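Local coordinates for ATP-dependent Clp protease adapter protein ClpS 2 (Agrobacterium fabrum, PDB 4YJX) that probably modulates which substrates the ClpAP protease degrades, binding the N-terminal domain of the chaperone ClpA and holding a phenylalanine amide in its pocket, at residues 29-34 with 93-98. Residues are numbered along the deposited sequence; the frame is centred on the assembly and turned at random.
Sequences LNDDYT and FPLMFT. With NFA (phenylalanine amide), chain F.
Leu29 N donates to Met96 O at 3.1 Å, nearly straight at 163°, where strands 23-29 and 96-101 run antiparallel; beyond it the backbones are joined through a water, which donates to Leu29 O and Asp31 OD2 and accepts from Met96 N. The Leu29 side chain lies alongside that of Met96, and CD1 of Leu29 meets Thr98 CG2 at 3.5 Å. Asp31 CG sits between its own backbone N and carbonyl carbon (chi1 72°), a rotation that sets the carboxylate between its own loop and Pro94-Leu95, with Asp31 OD2 3.5 Å from Leu95 CA. OD1 of Asp31 accepts from Tyr33 N, two residues on, forming an Asx turn, and from Thr34 N, three residues on, completing an Asx motif, both at 2.7 Å, while OD2 of Asp31 takes the Thr34 hydroxyl through its syn lone pair. This shaped loop binds the phenylalanine amide, as expected of the ClpS pocket for N-degron residues: ligand NXT donates to Thr34 O at 2.6 Å and ligand N to Asn30 OD1, and a further hydrogen bond ties the ligand to His62 ND1. Pro94 crosses Asp31 and Tyr33 at about right angles, Pro94 CD lying 3.7 Å from Tyr33 CB. Thr34 CA lies over one face of the Phe93 ring, which also packs edge-to-face with Phe38.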
loop_
_atom_site.group_PDB
_atom_site.type_symbol
_atom_site.label_atom_id
_atom_site.label_comp_id
_atom_site.label_asym_id
_atom_site.label_seq_id
_atom_site.Cartn_x
_atom_site.Cartn_y
_atom_site.Cartn_z
ATOM N N LEU A 29 -0.256 2.001 -5.320
ATOM C CA LEU A 29 -0.495 2.688 -6.581
ATOM C C LEU A 29 -1.231 3.992 -6.339
ATOM O O LEU A 29 -2.124 4.065 -5.496
ATOM C CB LEU A 29 -1.300 1.812 -7.536
ATOM C CG LEU A 29 -0.772 0.397 -7.758
ATOM C CD1 LEU A 29 -1.568 -0.266 -8.860
ATOM C CD2 LEU A 29 0.705 0.420 -8.096
ATOM N N ASN A 30 -0.854 5.022 -7.087
ATOM C CA ASN A 30 -1.545 6.295 -7.007
ATOM C C ASN A 30 -2.914 6.245 -7.667
ATOM O O ASN A 30 -3.167 5.429 -8.545
ATOM C CB ASN A 30 -0.717 7.400 -7.657
ATOM C CG ASN A 30 -1.284 8.780 -7.389
ATOM O OD1 ASN A 30 -1.584 9.127 -6.248
ATOM N ND2 ASN A 30 -1.458 9.565 -8.442
ATOM N N ASP A 31 -3.797 7.122 -7.215
ATOM C CA ASP A 31 -5.056 7.375 -7.889
ATOM C C ASP A 31 -5.460 8.801 -7.529
ATOM O O ASP A 31 -4.842 9.418 -6.664
ATOM C CB ASP A 31 -6.133 6.349 -7.493
ATOM C CG ASP A 31 -6.652 6.538 -6.073
ATOM O OD1 ASP A 31 -7.432 7.487 -5.838
ATOM O OD2 ASP A 31 -6.307 5.716 -5.198
ATOM N N ASP A 32 -6.485 9.328 -8.187
ATOM C CA ASP A 32 -6.859 10.725 -8.000
ATOM C C ASP A 32 -7.977 10.955 -6.986
ATOM O O ASP A 32 -8.353 12.098 -6.752
ATOM C CB ASP A 32 -7.280 11.332 -9.344
ATOM C CG ASP A 32 -6.102 11.612 -10.259
ATOM O OD1 ASP A 32 -4.959 11.665 -9.763
ATOM O OD2 ASP A 32 -6.324 11.794 -11.473
ATOM N N TYR A 33 -8.504 9.894 -6.377
ATOM C CA TYR A 33 -9.718 10.030 -5.568
ATOM C C TYR A 33 -9.504 9.744 -4.075
ATOM O O TYR A 33 -10.113 10.394 -3.225
ATOM C CB TYR A 33 -10.806 9.114 -6.129
ATOM C CG TYR A 33 -11.094 9.383 -7.585
ATOM C CD1 TYR A 33 -12.104 10.252 -7.967
ATOM C CD2 TYR A 33 -10.341 8.780 -8.579
ATOM C CE1 TYR A 33 -12.364 10.504 -9.302
ATOM C CE2 TYR A 33 -10.589 9.027 -9.917
ATOM C CZ TYR A 33 -11.600 9.886 -10.273
ATOM O OH TYR A 33 -11.843 10.126 -11.606
ATOM N N THR A 34 -8.646 8.784 -3.753
ATOM C CA THR A 34 -8.409 8.425 -2.360
ATOM C C THR A 34 -7.737 9.588 -1.631
ATOM O O THR A 34 -6.720 10.095 -2.092
ATOM C CB THR A 34 -7.523 7.170 -2.233
ATOM O OG1 THR A 34 -8.045 6.116 -3.053
ATOM C CG2 THR A 34 -7.465 6.706 -0.789
ATOM N N PHE A 93 -13.347 4.074 -2.295
ATOM C CA PHE A 93 -12.137 4.589 -2.933
ATOM C C PHE A 93 -11.533 3.567 -3.896
ATOM O O PHE A 93 -11.645 2.355 -3.680
ATOM C CB PHE A 93 -11.093 4.974 -1.879
ATOM C CG PHE A 93 -11.552 6.038 -0.929
ATOM C CD1 PHE A 93 -12.277 7.125 -1.381
ATOM C CD2 PHE A 93 -11.266 5.945 0.420
ATOM C CE1 PHE A 93 -12.705 8.102 -0.504
ATOM C CE2 PHE A 93 -11.693 6.919 1.304
ATOM C CZ PHE A 93 -12.413 7.997 0.842
ATOM N N PRO A 94 -10.874 4.052 -4.960
ATOM C CA PRO A 94 -10.188 3.142 -5.885
ATOM C C PRO A 94 -8.792 2.742 -5.399
ATOM O O PRO A 94 -8.015 2.208 -6.182
ATOM C CB PRO A 94 -10.116 3.963 -7.180
ATOM C CG PRO A 94 -10.037 5.379 -6.714
ATOM C CD PRO A 94 -10.803 5.454 -5.414
ATOM N N LEU A 95 -8.484 3.002 -4.130
ATOM C CA LEU A 95 -7.167 2.692 -3.572
ATOM C C LEU A 95 -6.738 1.263 -3.878
ATOM O O LEU A 95 -7.461 0.304 -3.593
ATOM C CB LEU A 95 -7.157 2.912 -2.055
ATOM C CG LEU A 95 -5.812 2.640 -1.367
ATOM C CD1 LEU A 95 -4.703 3.552 -1.893
ATOM C CD2 LEU A 95 -5.944 2.793 0.128
ATOM N N MET A 96 -5.549 1.129 -4.451
ATOM C CA MET A 96 -5.064 -0.169 -4.889
ATOM C C MET A 96 -3.677 -0.483 -4.352
ATOM O O MET A 96 -2.730 0.277 -4.555
ATOM C CB MET A 96 -5.043 -0.234 -6.414
ATOM C CG MET A 96 -4.725 -1.612 -6.955
ATOM S SD MET A 96 -5.893 -2.875 -6.419
ATOM C CE MET A 96 -7.446 -2.102 -6.860
ATOM N N PHE A 97 -3.577 -1.609 -3.654
ATOM C CA PHE A 97 -2.293 -2.196 -3.303
ATOM C C PHE A 97 -2.132 -3.473 -4.108
ATOM O O PHE A 97 -3.026 -4.323 -4.120
ATOM C CB PHE A 97 -2.199 -2.513 -1.809
ATOM C CG PHE A 97 -2.004 -1.310 -0.929
ATOM C CD1 PHE A 97 -0.764 -1.035 -0.380
ATOM C CD2 PHE A 97 -3.064 -0.470 -0.632
ATOM C CE1 PHE A 97 -0.584 0.058 0.440
ATOM C CE2 PHE A 97 -2.888 0.626 0.193
ATOM C CZ PHE A 97 -1.651 0.889 0.729
ATOM N N THR A 98 -0.994 -3.611 -4.775
ATOM C CA THR A 98 -0.727 -4.803 -5.569
ATOM C C THR A 98 0.529 -5.512 -5.077
ATOM O O THR A 98 1.265 -4.991 -4.238
ATOM C CB THR A 98 -0.555 -4.459 -7.057
ATOM O OG1 THR A 98 0.744 -3.901 -7.273
ATOM C CG2 THR A 98 -1.604 -3.465 -7.503
HETATM N N NFA F . -3.139 11.556 -5.101
HETATM C CA NFA F . -4.155 11.283 -4.145
HETATM C C NFA F . -4.936 12.540 -3.838
HETATM O O NFA F . -4.602 13.601 -4.310
HETATM C CB NFA F . -3.504 10.757 -2.881
HETATM C CG NFA F . -2.998 9.336 -3.040
HETATM C CD1 NFA F . -3.808 8.372 -3.514
HETATM C CD2 NFA F . -1.582 8.974 -2.651
HETATM C CE1 NFA F . -3.306 6.955 -3.677
HETATM C CE2 NFA F . -1.137 7.708 -2.794
HETATM C CZ NFA F . -2.047 6.634 -3.337
HETATM N NXT NFA F . -6.073 12.467 -2.995
HETATM O O HOH W 1 -4.734 3.717 -5.673
#